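Long-range contacts in 2-hydroxymethyl glutarate dehydrogenase (Eubacterium barkeri, PDB 3CKY), which catalyses the NAD-dependent interconversion of 2-formylglutarate and (S)-2-hydroxymethylglutarate in nicotinate fermentation: residues I7-L12 / V28-F33; G13-P18 / G126-A131; I64-P69 / I94-S99; V120-S125 / L136-G141; E190-G195 / A284-W289. All blocks are in the same frame, centred on the assembly; numbering follows the deposited sequence.

Interactions 1, 3 and 4 lie in one mixed sheet of the nucleotide-binding domain. Interactions 1 and 3 are parallel strand pairs laced by backbone hydrogen bonds, and they touch where strands 6-10 and 63-66 run side by side; interaction 4 is antiparallel and meets interaction 3 along strands 93-96 and 118-125. Interactions 3 and 4 are buried, interaction 1 partly so. Interaction 2 is a surface contact of loops and helix starts, made by van der Waals packing, and its methionine reaches interaction 4. Interaction 5 belongs to the helical C-terminal domain, about 32 to 45 Å, centre to centre, from the other four; it is buried, apolar and water-bridged, beside a second subunit.

Interaction 1: I7-L12 / V28-F33; sequences IGFIGL and VTVYAF
The first beta-alpha-beta unit of the Rossmann fold brings Ile-7 to Phe-9 alongside Val-30 to Ala-32 as neighbouring parallel strands, with helix 16-25 forming the crossover between them. The strand axes approach to 4.6 Å and are twisted by 17°. Ile-7 and Phe-9 use both N and O across the pair, starting from Ile-7 N to Thr-29 O (2.9 Å, 171° at the hydrogen) and continuing with Tyr-31 N to Ile-7 O (2.7 Å). The next rung, from Phe-9 N to Tyr-31 O, is bent and weak, but Phe-33 N to Phe-9 O is nearly straight. A last bond, from Gly-11 N to Phe-33 O (2.9 Å), carries the pairing past the end of strand 6-10 into the glycine-rich turn.

Ile-7, Phe-9, Val-30 and Ala-32 share one face, where helix 16-25 packs on Phe-9. The Phe-9 ring presents its edge to Val-30, with CD1 of Phe-9 3.6 Å from CG1 of Val-30. Leu-12 CD1 comes back over this face to reach Ala-32 CB at 3.7 Å, while Ile-7 CG1 packs on Val-28 CG2. On the reverse face Tyr-31 and Phe-33 lean on helix 54-60.

Gly-11 has a positive phi (97°) at which a side chain would collide with Ile-10 O. Leu-12 N is bonded to Asp-34 OD1, just beyond the second strand. A strand leading into a glycine-rich turn, with an acidic residue after the second strand, is the classical dinucleotide-binding arrangement, consistent with NAD binding here.

Interaction 2: G13-P18 / G126-A131; sequences GAMGKP and GGTKGA
The flat peptide group between Gly-127 and Thr-128 has the thioether of Met-15 over one face: Met-15 SD sits almost directly above Gly-127 C, 3.6 Å away. The same SD is 3.5 Å from Gly-127 O, and the SD-CE bond of Met-15 runs parallel to the peptide plane, with CE also near that oxygen. The puckered ring of Pro-18 turns its CG corner to Ala-131 CB at 3.6 Å, while Pro-18 CB rests against the carbonyl of Ala-131. Ala-131 CB touches both proline and thioether, lying also 4.0 Å from Met-15 SD.

Met-15 reaches across because its chain bends at its last two torsions (chi2 -69°, chi3 -76°), which swings the sulfur toward the second segment. Nearer solvent, Thr-128 CG2 meets Ala-14 CB at 3.3 Å, closer than usual for two methyl groups. The contact is held by van der Waals packing alone, and part of it is open to solvent.

Residues 13-18 span the Rossmann glycine-rich loop and the first turn of helix 16-25, assigned to NAD binding by similarity, and the side chain of Met-15 is about 8 Å from that of Lys-174, the probable active-site lysine. The loop leads from strand 6-10 into helix 16-25. Facing it, helix 127-133 links strands 118-125 and 136-141, and Met-15 CE also packs on Val-124 and Leu-136 from those two strands.

Interaction 3: I64-P69 / I94-S99; sequences IFTSLP and IVDMSS
Asp-96 OD1 is gripped twice by Ser-98, whose hydroxyl OG donates to its syn lone pair at 2.5 Å while the backbone N approaches from above the carboxylate plane at 3.0 Å, forming an Asx turn. Ser-98 OG in turn accepts from Leu-68 N (2.7 Å, 170°), so the aspartate positions the hydroxyl that joins the two segments. Its other oxygen, OD2, is bonded to Tyr-119 OH.

Upstream, strands 63-66 and 93-96 run parallel in the Rossmann sheet, tied by Val-95 N to Ile-64 O (2.7 Å), Thr-66 N to Val-95 O and Met-97 N to Thr-66 O. On one face the tips of Ile-64 and Ile-94 meet, CD1 to CD1, at 3.6 Å. On the other Phe-65 lies alongside Val-95, and Met-97, bent at its last torsion (chi3 -80°), packs its CE on Phe-65 CB at 3.8 Å. Met-97 SD lies 5.4 Å obliquely from the centre of the Phe-65 ring, a Met-aromatic contact.

Past the strand ends a water joins the segments: it donates to Leu-68 O and accepts from Ser-99 N at 2.9 Å. Ser-99 and Lys-243 probably bind NAD, by similarity to related enzymes, and Lys-243 NZ is hydrogen-bonded to Pro-69 O.

Interaction 4: V120-S125 / L136-G141; sequences VDAPVS and LTIMVG
Val-124 and Ile-138 lie side by side where strands 118-125 and 136-141 pair antiparallel and the Rossmann sheet changes direction: 136-141, and 158-165 beyond it, run against the parallel strands before them. The two side chains point the same way and touch flank to flank, Val-124 CG1 to Ile-138 CG1 at 3.7 Å. Further along the same side Ala-122 CB is a low bump fitted between Ile-138 CG2 (3.9 Å) and Val-140 CG2. Helix 144-157 covers this layer, touching Ile-138 and Val-140.

The first strand is interrupted at Ala-122 and Pro-123, yet bonding continues across the break: Met-139 N reaches Pro-123 O in a nearly straight bond (3.0 Å, 176°), and Gly-141 N reaches Asp-121 O. Beyond it Ser-125 and Thr-137 exchange bonds in both directions, N to O. Met-139, bent at chi2 and chi3, doubles back to lay CE on Pro-123 O at 3.1 Å, while the proline CD sits against Met-139 O. Around Met-139 gather Val-173 and Lys-174 of helix 169-197, and Ile-208 of a second subunit.

Asp-121 folds its carboxylate over Gly-141, in the hollow left by the missing side chain, with OD1 3.4 Å from Gly-141 CA. Backbone N atoms of Gly-168 and Asp-171 hold OD1 and OD2 respectively, tying the sheet to the start of helix 169-197. At the other end the contact borders the probable active site: Val-124 O is hydrogen-bonded to NZ of Lys-174, catalytic by similarity. Leu-136 CD2 covers Ser-125 O at 3.3 Å, and Ser-125 OG rests 3.4 Å from Thr-137 CB, on the face these two residues share.

Interaction 5: E190-G195 / A284-W289; sequences EALVLG and AVIKVW
Val-193 CG2 fits into the angle between Ile-286 and Trp-289, touching Trp-289 CB at 3.8 Å and Ile-286 CG1 at 3.9 Å, and this is the tightly packed part of the contact. Val-193 and Ile-286 lie flank to flank, pointing opposite ways, while Val-193 stands crosswise to Trp-289. Ile-286 is extended, with CG1 anti to its backbone N (chi1 -162°), which carries CD1 across to Leu-192 CB at 4.0 Å. Behind Leu-192 stand Met-223 and Ile-227 of helix 217-228, and the contact is apolar throughout this region.

The two segments belong to the helical C-terminal domain of the beta-hydroxyacid dehydrogenases: 190-195 is near the end of the long helix 169-197, which leads out from beside the nucleotide-binding domain, and 284-289 leads into helix 286-293. Far from the annotated sites, the contact joins these two helices close to subunit interfaces of the tetramer.

Toward Glu-190 the fit is looser and water enters. The indole lies obliquely beside the backbone of Glu-190, with Trp-289 CD1 3.8 Å from Glu-190 N. Trp-289 NE1 comes no nearer to the glutamate than 3.9 Å, at Glu-190 CB. A water spans the remaining gap, accepting from Trp-289 NE1 (2.9 Å) and donating to Glu-190 OE2 (2.6 Å). The carboxylate is nevertheless buried, and a second subunit supplies further partners: Met-261 N of that subunit bonds to OE2 and Thr-262 OG1 of the same subunit to OE1, while its Pro-260 packs on both Glu-190 and Trp-289.

Interaction 1: I7-L12 / V28-F33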
# COMPACT_ATOMS: atom_id res chain seq x y z
N ILE A 7 30.53 29.19 20.37
CA ILE A 7 29.78 28.01 19.95
C ILE A 7 29.39 27.15 21.14
O ILE A 7 30.17 26.97 22.07
CB ILE A 7 30.61 27.15 18.95
CG1 ILE A 7 31.12 28.02 17.80
CG2 ILE A 7 29.78 25.99 18.43
CD1 ILE A 7 30.11 29.00 17.24
N GLY A 8 28.17 26.63 21.10
CA GLY A 8 27.65 25.75 22.15
C GLY A 8 27.19 24.42 21.59
O GLY A 8 26.73 24.33 20.45
N PHE A 9 27.31 23.38 22.40
CA PHE A 9 26.88 22.04 22.04
C PHE A 9 25.96 21.45 23.11
O PHE A 9 26.40 21.13 24.22
CB PHE A 9 28.09 21.12 21.85
CG PHE A 9 28.80 21.32 20.54
CD1 PHE A 9 29.82 22.25 20.43
CD2 PHE A 9 28.43 20.58 19.42
CE1 PHE A 9 30.48 22.43 19.22
CE2 PHE A 9 29.09 20.76 18.21
CZ PHE A 9 30.11 21.69 18.11
N ILE A 10 24.68 21.33 22.77
CA ILE A 10 23.71 20.63 23.61
C ILE A 10 23.74 19.15 23.23
O ILE A 10 23.02 18.71 22.32
CB ILE A 10 22.29 21.23 23.46
CG1 ILE A 10 22.31 22.69 23.91
CG2 ILE A 10 21.28 20.45 24.28
CD1 ILE A 10 21.03 23.43 23.64
N GLY A 11 24.58 18.40 23.94
CA GLY A 11 24.89 17.02 23.60
C GLY A 11 26.17 16.90 22.78
O GLY A 11 26.48 17.77 21.96
N LEU A 12 26.91 15.82 23.02
CA LEU A 12 28.19 15.55 22.36
C LEU A 12 28.26 14.07 21.99
O LEU A 12 28.97 13.29 22.62
CB LEU A 12 29.37 15.89 23.28
CG LEU A 12 29.71 17.36 23.51
CD1 LEU A 12 30.65 17.50 24.70
CD2 LEU A 12 30.32 17.97 22.25
N VAL A 28 38.22 28.46 17.98
CA VAL A 28 36.90 29.01 18.28
C VAL A 28 36.51 28.57 19.69
O VAL A 28 36.76 27.42 20.08
CB VAL A 28 35.80 28.62 17.25
CG1 VAL A 28 36.41 28.24 15.89
CG2 VAL A 28 34.91 27.50 17.79
N THR A 29 35.91 29.48 20.44
CA THR A 29 35.45 29.19 21.80
C THR A 29 34.24 28.26 21.77
O THR A 29 33.22 28.60 21.16
CB THR A 29 35.07 30.47 22.56
OG1 THR A 29 36.20 31.35 22.63
CG2 THR A 29 34.60 30.14 23.97
N VAL A 30 34.36 27.11 22.43
CA VAL A 30 33.31 26.09 22.44
C VAL A 30 32.86 25.75 23.86
O VAL A 30 33.65 25.27 24.68
CB VAL A 30 33.79 24.78 21.75
CG1 VAL A 30 32.74 23.69 21.87
CG2 VAL A 30 34.14 25.03 20.29
N TYR A 31 31.58 26.02 24.16
CA TYR A 31 30.95 25.57 25.40
C TYR A 31 30.23 24.25 25.14
O TYR A 31 29.80 23.99 24.02
CB TYR A 31 29.95 26.61 25.91
CG TYR A 31 30.56 27.97 26.16
CD1 TYR A 31 31.16 28.26 27.38
CD2 TYR A 31 30.54 28.95 25.19
CE1 TYR A 31 31.73 29.52 27.62
CE2 TYR A 31 31.10 30.21 25.42
CZ TYR A 31 31.70 30.48 26.63
OH TYR A 31 32.24 31.72 26.85
N ALA A 32 30.10 23.41 26.16
CA ALA A 32 29.53 22.07 25.97
C ALA A 32 28.94 21.44 27.23
O ALA A 32 29.47 21.58 28.33
CB ALA A 32 30.58 21.15 25.36
N PHE A 33 27.82 20.74 27.04
CA PHE A 33 27.24 19.86 28.05
C PHE A 33 26.69 18.57 27.43
O PHE A 33 26.20 18.56 26.30
CB PHE A 33 26.11 20.55 28.82
CG PHE A 33 25.36 19.63 29.73
CD1 PHE A 33 25.88 19.28 30.97
CD2 PHE A 33 24.15 19.07 29.34
CE1 PHE A 33 25.20 18.41 31.81
CE2 PHE A 33 23.46 18.20 30.18
CZ PHE A 33 23.98 17.87 31.41

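Interaction 2: G13-P18 / G126-A131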
# COMPACT_ATOMS: atom_id res chain seq x y z
N GLY A 13 27.50 13.69 20.97
CA GLY A 13 27.46 12.30 20.54
C GLY A 13 28.65 11.92 19.67
O GLY A 13 29.73 12.52 19.77
N ALA A 14 28.45 10.92 18.82
CA ALA A 14 29.47 10.46 17.89
C ALA A 14 29.81 11.56 16.88
O ALA A 14 30.94 11.65 16.41
CB ALA A 14 29.02 9.19 17.18
N MET A 15 28.81 12.39 16.56
CA MET A 15 28.98 13.51 15.64
C MET A 15 29.44 14.77 16.38
O MET A 15 30.39 15.43 15.97
CB MET A 15 27.66 13.81 14.93
CG MET A 15 27.07 12.63 14.18
SD MET A 15 28.05 12.19 12.74
CE MET A 15 27.56 13.50 11.64
N GLY A 16 28.76 15.09 17.48
CA GLY A 16 29.03 16.32 18.23
C GLY A 16 30.47 16.47 18.68
O GLY A 16 31.06 17.55 18.57
N LYS A 17 31.04 15.38 19.17
CA LYS A 17 32.39 15.40 19.72
C LYS A 17 33.44 15.85 18.69
O LYS A 17 34.12 16.85 18.92
CB LYS A 17 32.74 14.05 20.35
CG LYS A 17 33.99 14.07 21.22
N PRO A 18 33.57 15.13 17.54
CA PRO A 18 34.55 15.57 16.53
C PRO A 18 34.30 16.97 15.94
O PRO A 18 35.25 17.66 15.59
CB PRO A 18 34.43 14.50 15.43
CG PRO A 18 33.12 13.86 15.64
CD PRO A 18 32.89 13.90 17.13
N GLY A 126 27.56 12.06 5.94
CA GLY A 126 28.99 11.76 5.95
C GLY A 126 29.42 10.87 7.11
O GLY A 126 30.52 10.31 7.10
N GLY A 127 28.57 10.78 8.13
CA GLY A 127 28.83 9.90 9.27
C GLY A 127 29.90 10.43 10.19
O GLY A 127 30.29 11.60 10.10
N THR A 128 30.36 9.57 11.09
CA THR A 128 31.35 9.92 12.10
C THR A 128 32.73 10.15 11.49
O THR A 128 33.48 11.01 11.94
CB THR A 128 31.47 8.84 13.21
OG1 THR A 128 31.53 7.54 12.61
CG2 THR A 128 30.28 8.90 14.16
N LYS A 129 33.05 9.39 10.44
CA LYS A 129 34.30 9.59 9.72
C LYS A 129 34.35 10.96 9.04
O LYS A 129 35.39 11.64 9.08
CB LYS A 129 34.53 8.46 8.71
CG LYS A 129 34.63 7.08 9.37
CD LYS A 129 35.71 6.21 8.72
CE LYS A 129 36.15 5.09 9.65
NZ LYS A 129 37.28 4.31 9.09
N GLY A 130 33.24 11.37 8.43
CA GLY A 130 33.12 12.71 7.88
C GLY A 130 33.13 13.79 8.94
O GLY A 130 33.62 14.89 8.71
N ALA A 131 32.58 13.47 10.11
CA ALA A 131 32.57 14.39 11.24
C ALA A 131 34.00 14.65 11.74
O ALA A 131 34.38 15.79 12.01
CB ALA A 131 31.71 13.84 12.36

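Interaction 3: I64-P69 / I94-S99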
# COMPACT_ATOMS: atom_id res chain seq x y z
N ILE A 64 24.45 27.53 18.65
CA ILE A 64 24.29 26.30 19.42
C ILE A 64 23.95 25.14 18.48
O ILE A 64 23.03 25.24 17.66
CB ILE A 64 23.19 26.43 20.50
CG1 ILE A 64 23.47 27.62 21.42
CG2 ILE A 64 23.08 25.15 21.31
CD1 ILE A 64 22.28 28.03 22.26
N PHE A 65 24.70 24.06 18.61
CA PHE A 65 24.47 22.86 17.83
C PHE A 65 23.78 21.82 18.69
O PHE A 65 24.10 21.65 19.87
CB PHE A 65 25.80 22.29 17.32
CG PHE A 65 26.43 23.12 16.25
CD1 PHE A 65 27.32 24.13 16.57
CD2 PHE A 65 26.12 22.90 14.92
CE1 PHE A 65 27.91 24.91 15.58
CE2 PHE A 65 26.70 23.66 13.92
CZ PHE A 65 27.60 24.67 14.25
N THR A 66 22.81 21.14 18.08
CA THR A 66 22.16 20.01 18.72
C THR A 66 21.75 18.99 17.67
O THR A 66 21.51 19.33 16.52
CB THR A 66 20.92 20.46 19.54
OG1 THR A 66 20.61 19.45 20.50
CG2 THR A 66 19.72 20.73 18.64
N SER A 67 21.70 17.73 18.10
CA SER A 67 21.16 16.64 17.30
C SER A 67 20.47 15.66 18.25
O SER A 67 21.13 14.90 18.96
CB SER A 67 22.27 15.94 16.51
OG SER A 67 21.73 14.91 15.71
N LEU A 68 19.14 15.71 18.27
CA LEU A 68 18.34 14.93 19.21
C LEU A 68 17.59 13.82 18.46
O LEU A 68 17.49 13.87 17.23
CB LEU A 68 17.39 15.86 19.96
CG LEU A 68 18.10 16.99 20.75
CD1 LEU A 68 17.15 18.07 21.24
CD2 LEU A 68 18.87 16.40 21.93
N PRO A 69 17.11 12.79 19.18
CA PRO A 69 16.53 11.60 18.52
C PRO A 69 15.21 11.79 17.77
O PRO A 69 14.97 11.10 16.78
CB PRO A 69 16.32 10.61 19.69
CG PRO A 69 17.12 11.15 20.82
CD PRO A 69 17.11 12.64 20.65
N ILE A 94 20.18 28.75 16.75
CA ILE A 94 20.16 27.33 17.06
C ILE A 94 20.28 26.56 15.75
O ILE A 94 19.53 26.81 14.81
CB ILE A 94 18.84 26.88 17.73
CG1 ILE A 94 18.47 27.80 18.91
CG2 ILE A 94 18.94 25.43 18.17
CD1 ILE A 94 19.47 27.82 20.05
N VAL A 95 21.22 25.62 15.69
CA VAL A 95 21.41 24.78 14.52
C VAL A 95 21.03 23.35 14.87
O VAL A 95 21.79 22.64 15.51
CB VAL A 95 22.86 24.82 14.01
CG1 VAL A 95 23.00 23.93 12.78
CG2 VAL A 95 23.27 26.26 13.70
N ASP A 96 19.82 22.97 14.46
CA ASP A 96 19.24 21.67 14.79
C ASP A 96 19.57 20.66 13.69
O ASP A 96 19.09 20.76 12.57
CB ASP A 96 17.73 21.80 14.96
CG ASP A 96 17.10 20.60 15.65
OD1 ASP A 96 17.78 19.57 15.85
OD2 ASP A 96 15.91 20.69 15.98
N MET A 97 20.40 19.68 14.03
CA MET A 97 20.82 18.66 13.08
C MET A 97 20.01 17.38 13.27
O MET A 97 20.32 16.35 12.67
CB MET A 97 22.31 18.38 13.25
CG MET A 97 23.17 19.61 13.11
SD MET A 97 24.90 19.25 13.40
CE MET A 97 24.93 19.22 15.21
N SER A 98 18.99 17.45 14.12
CA SER A 98 18.12 16.32 14.40
C SER A 98 17.40 15.83 13.16
O SER A 98 17.01 16.61 12.28
CB SER A 98 17.06 16.69 15.45
OG SER A 98 17.66 17.18 16.63
N SER A 99 17.20 14.52 13.12
CA SER A 99 16.46 13.91 12.05
C SER A 99 14.94 14.04 12.32
O SER A 99 14.32 13.17 12.92
CB SER A 99 16.88 12.46 11.91
OG SER A 99 16.20 11.87 10.83
O HOH W 1 17.99 12.56 15.05

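Interaction 4: V120-S125 / L136-G141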
# COMPACT_ATOMS: atom_id res chain seq x y z
N VAL A 120 17.49 27.05 12.88
CA VAL A 120 17.79 26.54 11.54
C VAL A 120 17.97 25.03 11.55
O VAL A 120 18.63 24.46 12.43
CB VAL A 120 19.05 27.23 10.91
CG1 VAL A 120 19.17 28.67 11.39
CG2 VAL A 120 20.32 26.46 11.21
N ASP A 121 17.35 24.37 10.58
CA ASP A 121 17.58 22.95 10.37
C ASP A 121 18.84 22.80 9.53
O ASP A 121 18.96 23.43 8.48
CB ASP A 121 16.39 22.25 9.70
CG ASP A 121 15.94 22.92 8.42
OD1 ASP A 121 15.68 24.14 8.46
OD2 ASP A 121 15.81 22.23 7.38
N ALA A 122 19.78 22.00 10.02
CA ALA A 122 21.04 21.75 9.30
C ALA A 122 21.45 20.28 9.44
O ALA A 122 22.53 19.97 9.95
CB ALA A 122 22.14 22.67 9.81
N PRO A 123 20.59 19.37 8.98
CA PRO A 123 20.98 17.97 9.02
C PRO A 123 22.22 17.70 8.14
O PRO A 123 22.47 18.42 7.17
CB PRO A 123 19.76 17.25 8.45
CG PRO A 123 19.05 18.28 7.66
CD PRO A 123 19.27 19.56 8.39
N VAL A 124 22.99 16.70 8.53
CA VAL A 124 24.26 16.43 7.89
C VAL A 124 24.31 15.01 7.33
O VAL A 124 23.53 14.14 7.75
CB VAL A 124 25.42 16.60 8.88
CG1 VAL A 124 25.35 17.96 9.56
CG2 VAL A 124 25.41 15.46 9.90
N SER A 125 25.21 14.79 6.37
CA SER A 125 25.56 13.44 5.94
C SER A 125 27.08 13.30 5.88
O SER A 125 27.80 14.30 5.81
CB SER A 125 24.92 13.11 4.59
OG SER A 125 25.31 14.03 3.60
N LEU A 136 31.83 16.73 6.39
CA LEU A 136 30.39 16.52 6.37
C LEU A 136 29.70 17.36 5.30
O LEU A 136 30.08 18.51 5.06
CB LEU A 136 29.77 16.89 7.73
CG LEU A 136 30.03 15.95 8.90
CD1 LEU A 136 29.48 16.59 10.17
CD2 LEU A 136 29.41 14.58 8.66
N THR A 137 28.68 16.79 4.66
CA THR A 137 27.77 17.56 3.82
C THR A 137 26.67 18.07 4.71
O THR A 137 26.06 17.30 5.44
CB THR A 137 27.21 16.74 2.65
OG1 THR A 137 28.28 16.39 1.77
CG2 THR A 137 26.15 17.52 1.88
N ILE A 138 26.43 19.37 4.67
CA ILE A 138 25.47 20.02 5.55
C ILE A 138 24.40 20.71 4.71
O ILE A 138 24.71 21.56 3.87
CB ILE A 138 26.16 21.02 6.50
CG1 ILE A 138 27.25 20.29 7.32
CG2 ILE A 138 25.12 21.69 7.41
CD1 ILE A 138 27.97 21.16 8.35
N MET A 139 23.14 20.35 4.95
CA MET A 139 22.01 20.86 4.19
C MET A 139 21.21 21.81 5.08
O MET A 139 20.61 21.39 6.06
CB MET A 139 21.15 19.71 3.69
CG MET A 139 21.88 18.75 2.71
SD MET A 139 21.50 16.97 2.94
CE MET A 139 22.20 16.73 4.58
N VAL A 140 21.19 23.10 4.71
CA VAL A 140 20.68 24.15 5.60
C VAL A 140 19.38 24.78 5.11
O VAL A 140 19.27 25.19 3.95
CB VAL A 140 21.73 25.27 5.78
CG1 VAL A 140 21.24 26.31 6.80
CG2 VAL A 140 23.08 24.69 6.21
N GLY A 141 18.40 24.85 6.01
CA GLY A 141 17.15 25.57 5.78
C GLY A 141 17.16 26.82 6.64
O GLY A 141 17.11 26.73 7.86

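Interaction 5: E190-G195 / A284-W289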
# COMPACT_ATOMS: atom_id res chain seq x y z
N GLU A 190 12.98 -7.70 -3.46
CA GLU A 190 12.05 -8.59 -4.16
C GLU A 190 12.56 -8.96 -5.57
O GLU A 190 12.37 -10.10 -6.02
CB GLU A 190 10.64 -8.01 -4.20
CG GLU A 190 10.46 -6.78 -5.10
CD GLU A 190 9.09 -6.13 -4.97
OE1 GLU A 190 8.43 -5.86 -6.01
OE2 GLU A 190 8.68 -5.86 -3.82
N ALA A 191 13.20 -8.00 -6.23
CA ALA A 191 13.78 -8.21 -7.57
C ALA A 191 14.83 -9.31 -7.61
O ALA A 191 14.85 -10.14 -8.53
CB ALA A 191 14.39 -6.91 -8.10
N LEU A 192 15.71 -9.30 -6.62
CA LEU A 192 16.79 -10.29 -6.55
C LEU A 192 16.26 -11.69 -6.26
O LEU A 192 16.71 -12.67 -6.85
CB LEU A 192 17.81 -9.88 -5.49
CG LEU A 192 18.67 -8.65 -5.82
CD1 LEU A 192 19.59 -8.33 -4.64
CD2 LEU A 192 19.48 -8.88 -7.10
N VAL A 193 15.28 -11.77 -5.38
CA VAL A 193 14.61 -13.03 -5.08
C VAL A 193 13.92 -13.61 -6.33
O VAL A 193 14.02 -14.81 -6.59
CB VAL A 193 13.60 -12.84 -3.93
CG1 VAL A 193 12.72 -14.09 -3.76
CG2 VAL A 193 14.35 -12.45 -2.64
N LEU A 194 13.22 -12.74 -7.08
CA LEU A 194 12.59 -13.13 -8.34
C LEU A 194 13.60 -13.69 -9.32
O LEU A 194 13.37 -14.74 -9.91
CB LEU A 194 11.88 -11.92 -8.97
CG LEU A 194 11.12 -12.16 -10.30
CD1 LEU A 194 9.97 -13.16 -10.14
CD2 LEU A 194 10.63 -10.86 -10.92
N GLY A 195 14.72 -12.98 -9.48
CA GLY A 195 15.78 -13.36 -10.41
C GLY A 195 16.34 -14.72 -10.09
O GLY A 195 16.48 -15.54 -10.98
N ALA A 284 19.38 -6.47 4.81
CA ALA A 284 18.86 -7.71 5.41
C ALA A 284 17.35 -7.84 5.26
O ALA A 284 16.81 -8.90 5.50
CB ALA A 284 19.26 -7.81 6.89
N VAL A 285 16.66 -6.78 4.87
CA VAL A 285 15.21 -6.88 4.58
C VAL A 285 14.89 -7.97 3.51
O VAL A 285 13.80 -8.54 3.51
CB VAL A 285 14.63 -5.50 4.17
CG1 VAL A 285 15.03 -5.14 2.74
CG2 VAL A 285 13.12 -5.48 4.35
N ILE A 286 15.86 -8.26 2.63
CA ILE A 286 15.75 -9.35 1.67
C ILE A 286 15.38 -10.70 2.35
O ILE A 286 14.67 -11.53 1.77
CB ILE A 286 17.04 -9.52 0.80
CG1 ILE A 286 16.73 -10.36 -0.45
CG2 ILE A 286 18.18 -10.20 1.61
CD1 ILE A 286 17.82 -10.34 -1.52
N LYS A 287 15.86 -10.91 3.58
CA LYS A 287 15.55 -12.11 4.37
C LYS A 287 14.05 -12.30 4.61
O LYS A 287 13.60 -13.43 4.77
CB LYS A 287 16.25 -12.05 5.71
CG LYS A 287 17.76 -12.13 5.66
CD LYS A 287 18.32 -12.15 7.09
CE LYS A 287 19.80 -11.96 7.10
NZ LYS A 287 20.36 -12.17 8.47
N VAL A 288 13.28 -11.21 4.61
CA VAL A 288 11.80 -11.30 4.62
C VAL A 288 11.26 -12.22 3.51
O VAL A 288 10.45 -13.11 3.76
CB VAL A 288 11.09 -9.94 4.51
CG1 VAL A 288 9.57 -10.13 4.35
CG2 VAL A 288 11.42 -9.05 5.71
N TRP A 289 11.76 -12.03 2.30
CA TRP A 289 11.28 -12.80 1.15
C TRP A 289 11.91 -14.19 1.07
O TRP A 289 11.25 -15.15 0.69
CB TRP A 289 11.52 -12.01 -0.14
CG TRP A 289 10.86 -10.65 -0.14
CD1 TRP A 289 11.45 -9.46 -0.44
CD2 TRP A 289 9.48 -10.33 0.19
NE1 TRP A 289 10.54 -8.43 -0.32
CE2 TRP A 289 9.33 -8.94 0.06
CE3 TRP A 289 8.38 -11.10 0.59
CZ2 TRP A 289 8.11 -8.29 0.31
CZ3 TRP A 289 7.17 -10.45 0.85
CH2 TRP A 289 7.05 -9.06 0.70
O HOH W 2 10.10 -5.83 -1.61